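Local coordinates for protein Atp-dependent DNA ligase (Psychromonas sp., PDB 4D05) that probably seals breaks in DNA at the expense of ATP, passing through a covalent enzyme-adenylate intermediate, at residues 142-147 with 173-178; 22-27 with 154-159; 233-238 with 247-252. All coordinates share one frame; numbering follows the deposited sequence.

In the fold
Contacts 1 and 2 meet in one mixed sheet of the nucleotidyltransferase domain, their centres about 9 Å apart, and both touch AMP: contact 2 pairs two of its strands and contact 1 sets helix 137-149 against a third. Strand 154-159 of contact 2 lies between strand 21-26 and strand 173-175 of contact 1, to which it is joined by probable backbone hydrogen bonds such as Met173 N to Leu157 O (2.8 Å). Contact 2 carries the lysine that holds AMP covalently; contact 1 adds a second lysine at the phosphate. Contact 3 belongs to the OB domain, its centre about 17 Å from that of contact 1 and 24 Å from that of contact 2. Contacts 1 and 3 touch through Phe178, whose ring makes a cation-pi contact with Arg236.

Contact 1. Residues 142-147 with 173-178; sequences DLLNKV and MKLKKF. With AMP (adenosine monophosphate), chain H; SO4 (sulfate ion), chain F.
Lys177, in the loop that follows strand 173-175, reaches to helix 137-149. From its CB the chain sets off with CG anti to the carbonyl carbon (chi1 -82°), and CG lies 3.9 Å from Leu144 CD2, the two side chains sliding past each other in opposite directions. A bend at chi2 (-149°) and an extended run beyond it bring CE alongside the helix, close to CA and OD1 of Asn145. At the tip, NZ donates a short hydrogen bond of 2.6 Å to Asn145 OD1, arriving in the carboxamide plane on a lone pair. An alanine in place of Asn145 would remove this acceptor and would probably leave the lysine tip less well fixed against the helix.

Leu144 fills the inner side of the contact. Its CG is anti to the backbone N (chi1 178°), which carries CD2 to 3.9 Å from Leu175 CG and CD1 to 3.7 Å from Leu175 O. Lys174 extends instead to the nucleotide, where its NZ bonds AMP O1P at 2.7 Å and O1 of a sulfate ion, probably from the crystallisation liquor, at 2.9 Å. Lys176 pairs with Glu153. Lys174, Lys176 and Lys177 thus meet three different kinds of partner, and the ammonium of Lys174 would be expected to offset negative charge on the phosphate.

Contact 2. Residues 22-27 with 154-159; sequences YVSEKL and GLMLHH. With AMP (adenosine monophosphate), chain H.
AMP is bonded covalently to Lys26, whose NZ lies 1.9 Å from the phosphorus; this is the lysine of the KxDG motif of nucleotidyltransferases, caught as the enzyme adenylate. Its chain runs extended from CB and bends at the last torsion (chi4 -70°) to present NZ to the phosphate. The adenine is read by its polar edge. Amino N6 donates to Ser24 OG and to Glu25 O, both at 2.9 Å, so two acceptors grip one group, while Leu27 N gives N7 a nearly straight bond of 3.0 Å (175°). These contacts would favour adenine over a base with a keto oxygen in that position.

Met156, a selenomethionine, lies over one face of the base, with CG 3.4 Å from C6 of AMP. Bends at chi2 and chi3 fold its chain so that SE also packs 3.9 Å from Lys26 CG. Ser24 and Met156 form an antiparallel hydrogen-bonded pair, which fixes the serine hydroxyl beside the base: Met156 N reaches Ser24 O at 2.8 Å, in the carbonyl plane. Tyr22 and His158 make the next hydrogen-bonded pair. At the backbone angles of Gly154 a side chain would collide with the preceding carbonyl oxygen, so glycine is needed, and its O accepts Lys26 N from well above the carbonyl plane.

Val23 and Leu157 project to the face opposite Ser24 and Met156. Val23 CG1 also meets Leu155 CD1 at 4.1 Å, and both residues rest on Leu140 of helix 137-149, which packs there. Tyr22 extends to helix 107-121, its OH bonded to Glu108, and strand 173-175 flanks strand 154-159 on the side away from strand 21-26.

Contact 3. Residues 233-238 with 247-252; sequences ITYRFT and RFASFV
Strands 232-237 and 250-256 run antiparallel, and their pairing is regular only at one end. Arg236 and Ser250 form a hydrogen-bonded pair, Arg236 N to Ser250 O and Ser250 N to Arg236 O both measuring 2.9 Å with each donor in the acceptor's carbonyl plane. Val252 N then bonds Thr234 O, and Val252 CB presses on the same oxygen at 3.2 Å. Here Thr234 CG2 lies side by side with the valine, pointing the same way, while Thr234 OG1 turns to Glu182 and Arg255. On the Tyr235 side, Ile233 CG2 meets the ring edge of Phe251 in plane, 3.8 Å from CE1, so the aliphatic branch abuts the rim.

On the N-terminal side of Ser250 the pairing loosens. Three steps back to Arg247 face two steps forward to Thr238, and Phe248, with a left-handed backbone (phi 57°), takes up the extra residue before Thr238 N reaches Arg247 O at 3.0 Å. Exposed to solvent, the Phe248 ring takes Thr238 CG2 at its edge, 3.8 Å from CD2. Its own neighbour Arg247 lays CG over the centre of one face, 3.8 Å above the plane.

Tyr235 and Phe251 turn to the inside, where both touch Ile214 of strand 211-214, as expected for the interior of an OB fold. Arg236 projects the other way, on the same face as Ser250. Strand 250-256 closes the sheet at one margin, with strand 232-237 between it and strand 179-190.

Contact 1. Residues 142-147 with 173-178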
loop_
_atom_site.group_PDB
_atom_site.type_symbol
_atom_site.label_atom_id
_atom_site.label_comp_id
_atom_site.label_asym_id
_atom_site.label_seq_id
_atom_site.Cartn_x
_atom_site.Cartn_y
_atom_site.Cartn_z
ATOM N N ASP A 142 -2.940 3.841 -16.813
ATOM C CA ASP A 142 -2.998 2.627 -17.625
ATOM C C ASP A 142 -2.132 1.534 -16.983
ATOM O O ASP A 142 -2.551 0.375 -16.898
ATOM C CB ASP A 142 -2.532 2.919 -19.083
ATOM C CG ASP A 142 -3.090 1.932 -20.121
ATOM O OD1 ASP A 142 -4.214 1.430 -19.971
ATOM O OD2 ASP A 142 -2.380 1.691 -21.131
ATOM N N LEU A 143 -0.919 1.905 -16.573
ATOM C CA LEU A 143 -0.019 0.982 -15.871
ATOM C C LEU A 143 -0.672 0.455 -14.589
ATOM O O LEU A 143 -0.604 -0.741 -14.318
ATOM C CB LEU A 143 1.314 1.646 -15.554
ATOM C CG LEU A 143 2.257 0.813 -14.701
ATOM C CD1 LEU A 143 2.612 -0.508 -15.346
ATOM C CD2 LEU A 143 3.481 1.629 -14.425
ATOM N N LEU A 144 -1.310 1.346 -13.833
ATOM C CA LEU A 144 -2.004 0.930 -12.605
ATOM C C LEU A 144 -3.012 -0.178 -12.946
ATOM O O LEU A 144 -3.122 -1.194 -12.250
ATOM C CB LEU A 144 -2.664 2.120 -11.944
ATOM C CG LEU A 144 -3.460 1.838 -10.689
ATOM C CD1 LEU A 144 -2.598 1.221 -9.639
ATOM C CD2 LEU A 144 -4.056 3.152 -10.202
ATOM N N ASN A 145 -3.804 0.042 -13.988
ATOM C CA ASN A 145 -4.731 -0.997 -14.419
ATOM C C ASN A 145 -4.068 -2.323 -14.801
ATOM O O ASN A 145 -4.547 -3.389 -14.454
ATOM C CB ASN A 145 -5.597 -0.525 -15.601
ATOM C CG ASN A 145 -6.749 -1.485 -15.848
ATOM O OD1 ASN A 145 -7.546 -1.757 -14.933
ATOM N ND2 ASN A 145 -6.827 -2.024 -17.039
ATOM N N LYS A 146 -2.967 -2.273 -15.548
ATOM C CA LYS A 146 -2.261 -3.495 -15.901
ATOM C C LYS A 146 -1.853 -4.286 -14.661
ATOM O O LYS A 146 -2.025 -5.511 -14.596
ATOM C CB LYS A 146 -1.031 -3.168 -16.720
ATOM C CG LYS A 146 -1.338 -2.604 -18.078
ATOM C CD LYS A 146 -0.004 -2.249 -18.857
ATOM C CE LYS A 146 -0.254 -1.575 -20.190
ATOM N NZ LYS A 146 1.079 -1.295 -20.853
ATOM N N VAL A 147 -1.327 -3.569 -13.689
ATOM C CA VAL A 147 -0.817 -4.202 -12.470
ATOM C C VAL A 147 -1.987 -4.799 -11.694
ATOM O O VAL A 147 -1.944 -5.971 -11.290
ATOM C CB VAL A 147 -0.095 -3.171 -11.626
ATOM C CG1 VAL A 147 0.145 -3.696 -10.193
ATOM C CG2 VAL A 147 1.203 -2.836 -12.272
HETATM N N MSE A 173 5.015 8.319 -2.575
HETATM C CA MSE A 173 3.553 8.240 -2.606
HETATM C C MSE A 173 3.012 6.860 -3.014
HETATM O O MSE A 173 3.575 6.197 -3.872
HETATM C CB MSE A 173 3.009 9.270 -3.579
HETATM C CG MSE A 173 3.238 10.698 -3.157
HETATM SE SE MSE A 173 2.699 11.973 -4.533
HETATM C CE MSE A 173 4.239 11.763 -5.658
ATOM N N LYS A 174 1.898 6.482 -2.388
ATOM C CA LYS A 174 1.164 5.271 -2.717
ATOM C C LYS A 174 0.125 5.624 -3.738
ATOM O O LYS A 174 -0.571 6.611 -3.586
ATOM C CB LYS A 174 0.371 4.722 -1.504
ATOM C CG LYS A 174 1.155 4.517 -0.284
ATOM C CD LYS A 174 0.230 4.146 0.911
ATOM C CE LYS A 174 1.076 3.714 2.057
ATOM N NZ LYS A 174 0.269 3.032 3.092
ATOM N N LEU A 175 -0.050 4.755 -4.721
ATOM C CA LEU A 175 -1.136 4.911 -5.693
ATOM C C LEU A 175 -1.895 3.599 -5.822
ATOM O O LEU A 175 -1.397 2.605 -6.368
ATOM C CB LEU A 175 -0.566 5.362 -7.042
ATOM C CG LEU A 175 -1.560 5.361 -8.193
ATOM C CD1 LEU A 175 -2.774 6.202 -7.907
ATOM C CD2 LEU A 175 -0.853 5.861 -9.458
ATOM N N LYS A 176 -3.121 3.586 -5.299
ATOM C CA LYS A 176 -4.004 2.436 -5.479
ATOM C C LYS A 176 -5.230 2.941 -6.211
ATOM O O LYS A 176 -5.473 4.155 -6.279
ATOM C CB LYS A 176 -4.370 1.801 -4.128
ATOM C CG LYS A 176 -3.173 1.114 -3.457
ATOM C CD LYS A 176 -3.522 0.392 -2.173
ATOM C CE LYS A 176 -4.194 -0.945 -2.467
ATOM N NZ LYS A 176 -4.186 -1.870 -1.268
ATOM N N LYS A 177 -6.005 2.030 -6.769
ATOM C CA LYS A 177 -7.223 2.441 -7.460
ATOM C C LYS A 177 -8.215 3.115 -6.568
ATOM O O LYS A 177 -8.934 4.040 -6.995
ATOM C CB LYS A 177 -7.872 1.250 -8.163
ATOM C CG LYS A 177 -7.209 1.001 -9.508
ATOM C CD LYS A 177 -8.121 0.453 -10.509
ATOM C CE LYS A 177 -7.375 0.219 -11.823
ATOM N NZ LYS A 177 -8.224 -0.584 -12.721
ATOM N N PHE A 178 -8.249 2.681 -5.320
ATOM C CA PHE A 178 -9.123 3.285 -4.363
ATOM C C PHE A 178 -8.642 3.092 -2.932
ATOM O O PHE A 178 -7.701 2.337 -2.639
ATOM C CB PHE A 178 -10.535 2.702 -4.507
ATOM C CG PHE A 178 -10.576 1.229 -4.359
ATOM C CD1 PHE A 178 -10.591 0.649 -3.100
ATOM C CD2 PHE A 178 -10.585 0.407 -5.481
ATOM C CE1 PHE A 178 -10.624 -0.742 -2.960
ATOM C CE2 PHE A 178 -10.609 -0.973 -5.347
ATOM C CZ PHE A 178 -10.628 -1.549 -4.078
HETATM P P AMP H . 0.125 -0.193 1.325
HETATM O O1P AMP H . -0.803 0.935 1.674
HETATM O O2P AMP H . 0.032 -1.593 1.905
HETATM O "O5'" AMP H . 1.599 0.383 1.446
HETATM C "C5'" AMP H . 2.602 -0.505 1.007
HETATM C "C4'" AMP H . 3.670 -0.491 2.057
HETATM O "O4'" AMP H . 4.755 -1.314 1.689
HETATM C "C3'" AMP H . 4.157 0.914 2.171
HETATM O "O3'" AMP H . 4.258 1.140 3.586
HETATM C "C2'" AMP H . 5.503 0.898 1.506
HETATM O "O2'" AMP H . 6.223 1.750 2.400
HETATM C "C1'" AMP H . 5.928 -0.594 1.358
HETATM N N9 AMP H . 6.165 -0.961 -0.080
HETATM C C8 AMP H . 5.688 -1.998 -0.824
HETATM N N7 AMP H . 6.107 -1.959 -2.113
HETATM C C5 AMP H . 6.928 -0.886 -2.174
HETATM C C6 AMP H . 7.678 -0.219 -3.243
HETATM N N6 AMP H . 7.675 -0.738 -4.480
HETATM N N1 AMP H . 8.378 0.866 -2.893
HETATM C C2 AMP H . 8.343 1.416 -1.672
HETATM N N3 AMP H . 7.679 0.890 -0.658
HETATM C C4 AMP H . 6.960 -0.242 -0.857
HETATM S S SO4 F . 2.443 2.439 5.920
HETATM O O1 SO4 F . 1.577 1.493 5.208
HETATM O O2 SO4 F . 3.636 1.768 6.472
HETATM O O3 SO4 F . 2.926 3.480 5.004
HETATM O O4 SO4 F . 1.684 3.055 7.021
#

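Contact 2. Residues 22-27 with 154-159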
loop_
_atom_site.group_PDB
_atom_site.type_symbol
_atom_site.label_atom_id
_atom_site.label_comp_id
_atom_site.label_asym_id
_atom_site.label_seq_id
_atom_site.Cartn_x
_atom_site.Cartn_y
_atom_site.Cartn_z
ATOM N N TYR A 22 10.211 7.950 -9.931
ATOM C CA TYR A 22 10.375 6.554 -10.259
ATOM C C TYR A 22 9.147 5.779 -9.784
ATOM O O TYR A 22 8.705 5.930 -8.641
ATOM C CB TYR A 22 11.661 5.974 -9.629
ATOM C CG TYR A 22 12.873 6.374 -10.457
ATOM C CD1 TYR A 22 13.209 5.665 -11.609
ATOM C CD2 TYR A 22 13.623 7.474 -10.119
ATOM C CE1 TYR A 22 14.305 6.037 -12.396
ATOM C CE2 TYR A 22 14.706 7.865 -10.888
ATOM C CZ TYR A 22 15.037 7.147 -12.024
ATOM O OH TYR A 22 16.129 7.558 -12.777
ATOM N N VAL A 23 8.639 4.925 -10.662
ATOM C CA VAL A 23 7.404 4.193 -10.420
ATOM C C VAL A 23 7.720 2.716 -10.296
ATOM O O VAL A 23 8.423 2.153 -11.123
ATOM C CB VAL A 23 6.398 4.426 -11.571
ATOM C CG1 VAL A 23 5.099 3.717 -11.294
ATOM C CG2 VAL A 23 6.214 5.903 -11.774
ATOM N N SER A 24 7.165 2.093 -9.252
ATOM C CA SER A 24 7.395 0.694 -8.984
ATOM C C SER A 24 6.084 0.054 -8.546
ATOM O O SER A 24 5.131 0.734 -8.191
ATOM C CB SER A 24 8.454 0.548 -7.861
ATOM O OG SER A 24 7.990 1.153 -6.668
ATOM N N GLU A 25 6.039 -1.264 -8.592
ATOM C CA GLU A 25 4.855 -2.007 -8.118
ATOM C C GLU A 25 4.809 -2.039 -6.597
ATOM O O GLU A 25 5.788 -2.392 -5.920
ATOM C CB GLU A 25 4.884 -3.435 -8.665
ATOM C CG GLU A 25 3.615 -4.230 -8.298
ATOM C CD GLU A 25 3.518 -5.583 -8.956
ATOM O OE1 GLU A 25 4.166 -5.772 -10.007
ATOM O OE2 GLU A 25 2.781 -6.466 -8.421
ATOM N N LYS A 26 3.665 -1.667 -6.046
ATOM C CA LYS A 26 3.418 -1.776 -4.612
ATOM C C LYS A 26 3.238 -3.270 -4.289
ATOM O O LYS A 26 2.324 -3.902 -4.792
ATOM C CB LYS A 26 2.139 -1.006 -4.288
ATOM C CG LYS A 26 1.798 -0.847 -2.815
ATOM C CD LYS A 26 0.517 -0.006 -2.730
ATOM C CE LYS A 26 0.263 0.484 -1.285
ATOM N NZ LYS A 26 -0.102 -0.721 -0.534
ATOM N N LEU A 27 4.118 -3.824 -3.458
ATOM C CA LEU A 27 4.069 -5.264 -3.181
ATOM C C LEU A 27 3.390 -5.512 -1.833
ATOM O O LEU A 27 3.630 -4.801 -0.870
ATOM C CB LEU A 27 5.482 -5.859 -3.123
ATOM C CG LEU A 27 6.336 -5.678 -4.361
ATOM C CD1 LEU A 27 7.660 -6.454 -4.229
ATOM C CD2 LEU A 27 5.575 -6.106 -5.609
ATOM N N GLY A 154 -0.890 -2.279 -6.555
ATOM C CA GLY A 154 -0.895 -0.882 -6.929
ATOM C C GLY A 154 0.508 -0.443 -7.307
ATOM O O GLY A 154 1.343 -1.282 -7.673
ATOM N N LEU A 155 0.741 0.870 -7.239
ATOM C CA LEU A 155 2.045 1.439 -7.584
ATOM C C LEU A 155 2.581 2.309 -6.459
ATOM O O LEU A 155 1.833 2.781 -5.604
ATOM C CB LEU A 155 1.917 2.309 -8.854
ATOM C CG LEU A 155 1.434 1.571 -10.088
ATOM C CD1 LEU A 155 1.174 2.545 -11.251
ATOM C CD2 LEU A 155 2.454 0.559 -10.453
HETATM N N MSE A 156 3.891 2.516 -6.464
HETATM C CA MSE A 156 4.542 3.492 -5.632
HETATM C C MSE A 156 5.333 4.455 -6.500
HETATM O O MSE A 156 5.878 4.054 -7.510
HETATM C CB MSE A 156 5.542 2.814 -4.665
HETATM C CG MSE A 156 4.930 1.734 -3.764
HETATM SE SE MSE A 156 3.748 2.479 -2.372
HETATM C CE MSE A 156 4.992 3.806 -1.626
ATOM N N LEU A 157 5.388 5.723 -6.074
ATOM C CA LEU A 157 6.112 6.768 -6.755
ATOM C C LEU A 157 7.147 7.362 -5.784
ATOM O O LEU A 157 6.825 7.680 -4.640
ATOM C CB LEU A 157 5.171 7.879 -7.196
ATOM C CG LEU A 157 4.224 7.529 -8.369
ATOM C CD1 LEU A 157 2.981 6.765 -7.915
ATOM C CD2 LEU A 157 3.784 8.762 -9.082
ATOM N N HIS A 158 8.369 7.557 -6.266
ATOM C CA HIS A 158 9.416 8.123 -5.409
ATOM C C HIS A 158 10.217 9.134 -6.215
ATOM O O HIS A 158 10.779 8.808 -7.253
ATOM C CB HIS A 158 10.297 6.986 -4.908
ATOM C CG HIS A 158 11.172 7.354 -3.753
ATOM N ND1 HIS A 158 11.804 6.400 -2.985
ATOM C CD2 HIS A 158 11.539 8.548 -3.245
ATOM C CE1 HIS A 158 12.481 6.990 -2.021
ATOM N NE2 HIS A 158 12.369 8.299 -2.173
ATOM N N HIS A 159 10.206 10.377 -5.763
ATOM C CA HIS A 159 10.859 11.464 -6.475
ATOM C C HIS A 159 12.358 11.186 -6.636
ATOM O O HIS A 159 13.057 10.847 -5.665
ATOM C CB HIS A 159 10.603 12.779 -5.740
ATOM C CG HIS A 159 10.862 13.993 -6.563
ATOM N ND1 HIS A 159 12.127 14.359 -6.953
ATOM C CD2 HIS A 159 10.022 14.923 -7.074
ATOM C CE1 HIS A 159 12.060 15.476 -7.664
ATOM N NE2 HIS A 159 10.790 15.831 -7.761
HETATM P P AMP H . 0.125 -0.193 1.325
HETATM O O1P AMP H . -0.803 0.935 1.674
HETATM O O2P AMP H . 0.032 -1.593 1.905
HETATM O "O5'" AMP H . 1.599 0.383 1.446
HETATM C "C5'" AMP H . 2.602 -0.505 1.007
HETATM C "C4'" AMP H . 3.670 -0.491 2.057
HETATM O "O4'" AMP H . 4.755 -1.314 1.689
HETATM C "C3'" AMP H . 4.157 0.914 2.171
HETATM O "O3'" AMP H . 4.258 1.140 3.586
HETATM C "C2'" AMP H . 5.503 0.898 1.506
HETATM O "O2'" AMP H . 6.223 1.750 2.400
HETATM C "C1'" AMP H . 5.928 -0.594 1.358
HETATM N N9 AMP H . 6.165 -0.961 -0.080
HETATM C C8 AMP H . 5.688 -1.998 -0.824
HETATM N N7 AMP H . 6.107 -1.959 -2.113
HETATM C C5 AMP H . 6.928 -0.886 -2.174
HETATM C C6 AMP H . 7.678 -0.219 -3.243
HETATM N N6 AMP H . 7.675 -0.738 -4.480
HETATM N N1 AMP H . 8.378 0.866 -2.893
HETATM C C2 AMP H . 8.343 1.416 -1.672
HETATM N N3 AMP H . 7.679 0.890 -0.658
HETATM C C4 AMP H . 6.960 -0.242 -0.857
#

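Contact 3. Residues 233-238 with 247-252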
loop_
_atom_site.group_PDB
_atom_site.type_symbol
_atom_site.label_atom_id
_atom_site.label_comp_id
_atom_site.label_asym_id
_atom_site.label_seq_id
_atom_site.Cartn_x
_atom_site.Cartn_y
_atom_site.Cartn_z
ATOM N N ILE A 233 -20.338 1.152 8.503
ATOM C CA ILE A 233 -20.199 0.623 7.166
ATOM C C ILE A 233 -18.844 1.011 6.629
ATOM O O ILE A 233 -18.216 1.941 7.143
ATOM C CB ILE A 233 -21.345 1.097 6.220
ATOM C CG1 ILE A 233 -21.362 2.627 6.015
ATOM C CG2 ILE A 233 -22.676 0.608 6.802
ATOM C CD1 ILE A 233 -20.442 3.129 4.943
ATOM N N THR A 234 -18.411 0.290 5.590
ATOM C CA THR A 234 -17.213 0.645 4.863
ATOM C C THR A 234 -17.629 1.269 3.544
ATOM O O THR A 234 -18.528 0.756 2.861
ATOM C CB THR A 234 -16.363 -0.587 4.576
ATOM O OG1 THR A 234 -15.841 -1.087 5.813
ATOM C CG2 THR A 234 -15.198 -0.229 3.658
ATOM N N TYR A 235 -16.979 2.380 3.211
ATOM C CA TYR A 235 -17.183 3.031 1.931
ATOM C C TYR A 235 -15.849 3.105 1.208
ATOM O O TYR A 235 -14.795 2.991 1.831
ATOM C CB TYR A 235 -17.799 4.410 2.094
ATOM C CG TYR A 235 -16.944 5.400 2.830
ATOM C CD1 TYR A 235 -16.967 5.462 4.218
ATOM C CD2 TYR A 235 -16.140 6.282 2.143
ATOM C CE1 TYR A 235 -16.172 6.380 4.914
ATOM C CE2 TYR A 235 -15.348 7.201 2.812
ATOM C CZ TYR A 235 -15.354 7.241 4.200
ATOM O OH TYR A 235 -14.570 8.181 4.858
ATOM N N ARG A 236 -15.941 3.290 -0.101
ATOM C CA ARG A 236 -14.795 3.325 -0.980
ATOM C C ARG A 236 -14.747 4.702 -1.608
ATOM O O ARG A 236 -15.794 5.331 -1.827
ATOM C CB ARG A 236 -14.976 2.224 -2.029
ATOM C CG ARG A 236 -13.873 2.143 -3.047
ATOM C CD ARG A 236 -14.029 0.912 -3.880
ATOM N NE ARG A 236 -13.998 -0.308 -3.073
ATOM C CZ ARG A 236 -14.153 -1.530 -3.585
ATOM N NH1 ARG A 236 -14.346 -1.707 -4.902
ATOM N NH2 ARG A 236 -14.112 -2.586 -2.795
ATOM N N PHE A 237 -13.538 5.227 -1.835
ATOM C CA PHE A 237 -13.400 6.581 -2.340
ATOM C C PHE A 237 -12.001 6.782 -2.904
ATOM O O PHE A 237 -11.160 5.913 -2.791
ATOM C CB PHE A 237 -13.654 7.586 -1.208
ATOM C CG PHE A 237 -12.574 7.603 -0.159
ATOM C CD1 PHE A 237 -12.515 6.627 0.804
ATOM C CD2 PHE A 237 -11.605 8.612 -0.140
ATOM C CE1 PHE A 237 -11.520 6.641 1.777
ATOM C CE2 PHE A 237 -10.606 8.631 0.849
ATOM C CZ PHE A 237 -10.581 7.641 1.809
ATOM N N THR A 238 -11.743 7.939 -3.464
ATOM C CA THR A 238 -10.348 8.274 -3.781
ATOM C C THR A 238 -10.123 9.782 -3.661
ATOM O O THR A 238 -10.684 10.566 -4.417
ATOM C CB THR A 238 -9.923 7.697 -5.143
ATOM O OG1 THR A 238 -8.533 7.982 -5.330
ATOM C CG2 THR A 238 -10.716 8.299 -6.284
ATOM N N ARG A 247 -14.113 11.676 -2.054
ATOM C CA ARG A 247 -14.476 11.848 -3.443
ATOM C C ARG A 247 -14.860 10.515 -4.094
ATOM O O ARG A 247 -14.228 9.480 -3.866
ATOM C CB ARG A 247 -13.288 12.510 -4.173
ATOM C CG ARG A 247 -13.636 13.329 -5.392
ATOM C CD ARG A 247 -12.396 14.143 -5.912
ATOM N NE ARG A 247 -11.247 13.261 -6.023
ATOM C CZ ARG A 247 -9.976 13.625 -5.917
ATOM N NH1 ARG A 247 -9.635 14.900 -5.686
ATOM N NH2 ARG A 247 -9.039 12.689 -6.038
ATOM N N PHE A 248 -15.914 10.547 -4.899
ATOM C CA PHE A 248 -16.418 9.366 -5.616
ATOM C C PHE A 248 -16.754 8.243 -4.639
ATOM O O PHE A 248 -16.461 7.084 -4.887
ATOM C CB PHE A 248 -15.394 8.904 -6.668
ATOM C CG PHE A 248 -14.924 10.019 -7.555
ATOM C CD1 PHE A 248 -15.845 10.864 -8.167
ATOM C CD2 PHE A 248 -13.570 10.235 -7.775
ATOM C CE1 PHE A 248 -15.410 11.902 -8.953
ATOM C CE2 PHE A 248 -13.140 11.273 -8.571
ATOM C CZ PHE A 248 -14.055 12.097 -9.160
ATOM N N ALA A 249 -17.385 8.601 -3.524
ATOM C CA ALA A 249 -17.676 7.651 -2.466
ATOM C C ALA A 249 -18.814 6.691 -2.855
ATOM O O ALA A 249 -19.805 7.093 -3.477
ATOM C CB ALA A 249 -18.035 8.404 -1.227
ATOM N N SER A 250 -18.627 5.421 -2.538
ATOM C CA SER A 250 -19.619 4.408 -2.814
ATOM C C SER A 250 -19.685 3.450 -1.624
ATOM O O SER A 250 -18.735 3.295 -0.878
ATOM C CB SER A 250 -19.279 3.651 -4.103
ATOM O OG SER A 250 -18.034 3.005 -3.962
ATOM N N PHE A 251 -20.811 2.782 -1.500
ATOM C CA PHE A 251 -21.058 1.834 -0.429
ATOM C C PHE A 251 -20.353 0.527 -0.712
ATOM O O PHE A 251 -20.447 0.008 -1.826
ATOM C CB PHE A 251 -22.564 1.588 -0.294
ATOM C CG PHE A 251 -22.931 0.552 0.758
ATOM C CD1 PHE A 251 -22.860 0.865 2.098
ATOM C CD2 PHE A 251 -23.378 -0.696 0.398
ATOM C CE1 PHE A 251 -23.188 -0.081 3.057
ATOM C CE2 PHE A 251 -23.719 -1.638 1.352
ATOM C CZ PHE A 251 -23.633 -1.334 2.668
ATOM N N VAL A 252 -19.659 0.001 0.290
ATOM C CA VAL A 252 -19.072 -1.335 0.199
ATOM C C VAL A 252 -19.932 -2.340 0.964
ATOM O O VAL A 252 -20.611 -3.148 0.345
ATOM C CB VAL A 252 -17.630 -1.376 0.679
ATOM C CG1 VAL A 252 -17.024 -2.753 0.445
ATOM C CG2 VAL A 252 -16.812 -0.376 -0.101
#